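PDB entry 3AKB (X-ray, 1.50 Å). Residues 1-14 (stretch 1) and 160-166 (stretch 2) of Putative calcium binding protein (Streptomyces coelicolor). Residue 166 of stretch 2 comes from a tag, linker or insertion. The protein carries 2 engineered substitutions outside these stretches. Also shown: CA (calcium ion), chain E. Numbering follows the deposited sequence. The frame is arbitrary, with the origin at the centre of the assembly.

Stretch 1 (1-14) EYERRIAARFTTFD
Stretch 2, residues 160-166: RYFTVPA

Residues 2-13 of stretch 1 form a helix; stretch 2 finishes one at Tyr161, turns at Phe162 (phi/psi -88/10°), then extends through Thr163 (-99/92°), Val164 (-75/113°) and Pro165 (-71/147°). The two stretches, from one chain, run in opposite directions by CA register: Tyr2-Ala166 6.5 Å, Ile6-Val164 6.4 Å, Arg9-Phe162 6.6 Å. The contact buries 627 Å².

Tyr2 (chi1 t) lays CE1 3.8 Å from Val164 CG1, near the tag residue Ala166. Arg5 (m, t, m) points toward stretch 2, and its NH2 donates to Pro165 O at 2.9 Å (143°), supplemented by a weak bond from NE to the same oxygen at 3.2 Å. Ile6 (m, t) extends the apolar patch, CG1 to Val164 CG1 3.9 Å.

Arg9 (m, p, t) does the most: NE donates almost linearly (174°) to Tyr161 O at 2.7 Å, NH1 bonds Arg5 O at 3.1 Å, and a water links NH2 to Arg160 O. Its guanidinium lies flat on the Tyr161 ring (chi1 t), centres 4.5 Å apart and planes at 16°, so cation-pi attraction accompanies the hydrogen bond.

Thr12 (m) points toward stretch 2; its OG1 and Tyr161 OH share a 2.8 Å hydrogen bond. Phe13 (m) stacks offset on Phe162 (m), centroids 4.4 Å apart, planes at 13°. Asp14 leaves the helix, and its OD1 binds calcium CA at 2.3 Å.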

# COMPACT_ATOMS: atom_id res chain seq x y z
N GLU A 1 -15.66 14.75 6.87
CA GLU A 1 -14.41 15.52 7.18
C GLU A 1 -13.31 15.25 6.18
O GLU A 1 -12.75 14.14 6.07
CB GLU A 1 -13.91 15.34 8.61
CG GLU A 1 -12.67 16.23 8.94
CD GLU A 1 -13.03 17.62 9.48
OE1 GLU A 1 -13.90 18.30 8.89
OE2 GLU A 1 -12.41 18.05 10.49
N TYR A 2 -13.00 16.30 5.45
CA TYR A 2 -11.96 16.28 4.45
C TYR A 2 -10.61 16.08 5.11
O TYR A 2 -9.79 15.28 4.65
CB TYR A 2 -12.00 17.60 3.68
CG TYR A 2 -10.82 17.74 2.76
CD1 TYR A 2 -10.68 16.92 1.65
CD2 TYR A 2 -9.85 18.72 3.00
CE1 TYR A 2 -9.59 17.05 0.79
CE2 TYR A 2 -8.76 18.86 2.15
CZ TYR A 2 -8.64 18.03 1.04
OH TYR A 2 -7.56 18.16 0.20
N GLU A 3 -10.37 16.81 6.19
CA GLU A 3 -9.12 16.70 6.93
C GLU A 3 -8.91 15.30 7.49
O GLU A 3 -7.80 14.77 7.42
CB GLU A 3 -9.01 17.80 7.99
CG GLU A 3 -8.90 19.19 7.33
CD GLU A 3 -8.68 20.34 8.29
OE1 GLU A 3 -7.75 20.28 9.12
OE2 GLU A 3 -9.43 21.34 8.19
N ARG A 4 -9.97 14.67 8.00
CA ARG A 4 -9.83 13.30 8.52
C ARG A 4 -9.56 12.30 7.41
O ARG A 4 -8.84 11.32 7.64
CB ARG A 4 -11.05 12.86 9.33
CG ARG A 4 -11.25 13.63 10.61
CD ARG A 4 -10.53 13.04 11.81
NE ARG A 4 -10.99 13.69 13.04
CZ ARG A 4 -10.45 13.54 14.25
NH1 ARG A 4 -9.40 12.74 14.43
NH2 ARG A 4 -10.97 14.19 15.28
N ARG A 5 -10.15 12.52 6.24
CA ARG A 5 -9.82 11.72 5.05
C ARG A 5 -8.31 11.78 4.80
O ARG A 5 -7.68 10.75 4.63
CB ARG A 5 -10.61 12.15 3.79
CG ARG A 5 -12.11 11.80 3.80
CD ARG A 5 -12.71 11.82 2.39
NE ARG A 5 -12.87 13.16 1.81
CZ ARG A 5 -13.98 13.91 1.89
NH1 ARG A 5 -15.05 13.49 2.55
NH2 ARG A 5 -14.02 15.10 1.31
N ILE A 6 -7.73 12.98 4.80
CA ILE A 6 -6.27 13.14 4.61
C ILE A 6 -5.48 12.36 5.67
O ILE A 6 -4.54 11.61 5.33
CB ILE A 6 -5.85 14.63 4.61
CG1 ILE A 6 -6.46 15.35 3.41
CG2 ILE A 6 -4.33 14.77 4.62
CD1 ILE A 6 -6.26 16.87 3.42
N ALA A 7 -5.87 12.53 6.92
CA ALA A 7 -5.19 11.86 8.05
C ALA A 7 -5.19 10.33 7.90
O ALA A 7 -4.20 9.67 8.24
CB ALA A 7 -5.82 12.27 9.36
N ALA A 8 -6.28 9.78 7.39
CA ALA A 8 -6.38 8.35 7.13
C ALA A 8 -5.34 7.88 6.10
O ALA A 8 -4.74 6.81 6.26
CB ALA A 8 -7.80 7.98 6.67
N ARG A 9 -5.14 8.65 5.04
CA ARG A 9 -4.15 8.31 4.02
C ARG A 9 -2.74 8.40 4.59
O ARG A 9 -1.91 7.54 4.33
CB ARG A 9 -4.33 9.17 2.75
CG ARG A 9 -5.39 8.65 1.75
CD ARG A 9 -6.78 8.82 2.29
NE ARG A 9 -7.82 8.38 1.36
CZ ARG A 9 -9.12 8.48 1.64
NH1 ARG A 9 -9.49 8.99 2.80
NH2 ARG A 9 -10.03 8.02 0.78
N PHE A 10 -2.49 9.44 5.37
CA PHE A 10 -1.20 9.57 6.04
C PHE A 10 -0.90 8.38 6.94
O PHE A 10 0.21 7.85 6.91
CB PHE A 10 -1.11 10.88 6.84
CG PHE A 10 0.25 11.12 7.45
CD1 PHE A 10 1.28 11.62 6.66
CD2 PHE A 10 0.50 10.83 8.77
CE1 PHE A 10 2.56 11.82 7.20
CE2 PHE A 10 1.78 11.03 9.32
CZ PHE A 10 2.80 11.53 8.52
N THR A 11 -1.87 7.99 7.76
CA THR A 11 -1.73 6.86 8.67
C THR A 11 -1.40 5.56 7.93
O THR A 11 -0.62 4.75 8.43
CB THR A 11 -3.03 6.69 9.52
OG1 THR A 11 -3.26 7.88 10.29
CG2 THR A 11 -2.92 5.51 10.49
N THR A 12 -1.99 5.37 6.75
CA THR A 12 -1.74 4.17 5.97
C THR A 12 -0.26 4.10 5.62
O THR A 12 0.35 3.03 5.66
CB THR A 12 -2.60 4.14 4.69
OG1 THR A 12 -3.99 4.11 5.06
CG2 THR A 12 -2.26 2.92 3.84
N PHE A 13 0.36 5.24 5.31
CA PHE A 13 1.79 5.25 4.97
C PHE A 13 2.68 5.22 6.22
O PHE A 13 3.75 4.60 6.23
CB PHE A 13 2.15 6.50 4.15
CG PHE A 13 1.68 6.46 2.71
CD1 PHE A 13 1.96 5.37 1.88
CD2 PHE A 13 1.02 7.57 2.16
CE1 PHE A 13 1.55 5.39 0.51
CE2 PHE A 13 0.61 7.59 0.80
CZ PHE A 13 0.87 6.49 -0.02
N ASP A 14 2.21 5.89 7.28
CA ASP A 14 2.96 5.98 8.54
C ASP A 14 2.69 4.73 9.37
O ASP A 14 2.07 4.78 10.44
CB ASP A 14 2.59 7.25 9.30
CG ASP A 14 3.39 7.43 10.57
OD1 ASP A 14 4.51 6.85 10.65
OD2 ASP A 14 2.90 8.14 11.50
N ARG A 160 -7.46 5.20 -6.54
CA ARG A 160 -8.64 5.85 -5.99
C ARG A 160 -8.49 6.17 -4.49
O ARG A 160 -8.84 7.28 -4.05
CB ARG A 160 -9.89 4.99 -6.19
CG ARG A 160 -10.45 4.97 -7.61
CD ARG A 160 -11.65 4.02 -7.73
NE ARG A 160 -11.28 2.63 -7.46
CZ ARG A 160 -11.98 1.57 -7.84
NH1 ARG A 160 -13.13 1.73 -8.50
NH2 ARG A 160 -11.56 0.35 -7.56
N TYR A 161 -8.01 5.21 -3.71
CA TYR A 161 -7.86 5.44 -2.27
C TYR A 161 -6.95 6.63 -1.98
O TYR A 161 -7.23 7.41 -1.06
CB TYR A 161 -7.35 4.18 -1.54
CG TYR A 161 -7.11 4.41 -0.07
CD1 TYR A 161 -8.16 4.55 0.83
CD2 TYR A 161 -5.81 4.52 0.43
CE1 TYR A 161 -7.91 4.78 2.19
CE2 TYR A 161 -5.56 4.73 1.79
CZ TYR A 161 -6.61 4.87 2.65
OH TYR A 161 -6.36 5.09 3.99
N PHE A 162 -5.87 6.79 -2.76
CA PHE A 162 -4.94 7.92 -2.54
C PHE A 162 -5.33 9.23 -3.29
O PHE A 162 -4.56 10.22 -3.33
CB PHE A 162 -3.48 7.48 -2.71
CG PHE A 162 -2.99 6.58 -1.59
CD1 PHE A 162 -2.84 7.09 -0.31
CD2 PHE A 162 -2.77 5.22 -1.80
CE1 PHE A 162 -2.42 6.27 0.75
CE2 PHE A 162 -2.34 4.39 -0.75
CZ PHE A 162 -2.18 4.92 0.53
N THR A 163 -6.55 9.21 -3.85
CA THR A 163 -7.21 10.40 -4.36
C THR A 163 -8.19 10.86 -3.29
O THR A 163 -9.35 10.41 -3.23
CB THR A 163 -7.95 10.09 -5.67
OG1 THR A 163 -7.02 9.60 -6.63
CG2 THR A 163 -8.62 11.35 -6.23
N VAL A 164 -7.72 11.74 -2.42
CA VAL A 164 -8.55 12.21 -1.33
C VAL A 164 -9.57 13.19 -1.94
O VAL A 164 -9.19 14.25 -2.43
CB VAL A 164 -7.72 12.89 -0.24
CG1 VAL A 164 -8.64 13.35 0.86
CG2 VAL A 164 -6.64 11.94 0.29
N PRO A 165 -10.86 12.82 -1.94
CA PRO A 165 -11.81 13.69 -2.64
C PRO A 165 -12.00 14.98 -1.86
O PRO A 165 -11.92 14.97 -0.62
CB PRO A 165 -13.10 12.87 -2.67
CG PRO A 165 -12.97 11.90 -1.56
CD PRO A 165 -11.51 11.64 -1.34
N ALA A 166 -12.21 16.09 -2.57
CA ALA A 166 -12.51 17.39 -1.96
C ALA A 166 -13.91 17.35 -1.36
O ALA A 166 -14.35 18.31 -0.74
CB ALA A 166 -12.44 18.51 -2.98
CA CA E . 6.74 6.46 10.52
O HOH W 1 -10.69 7.33 -2.05
O HOH W 2 9.02 5.93 10.83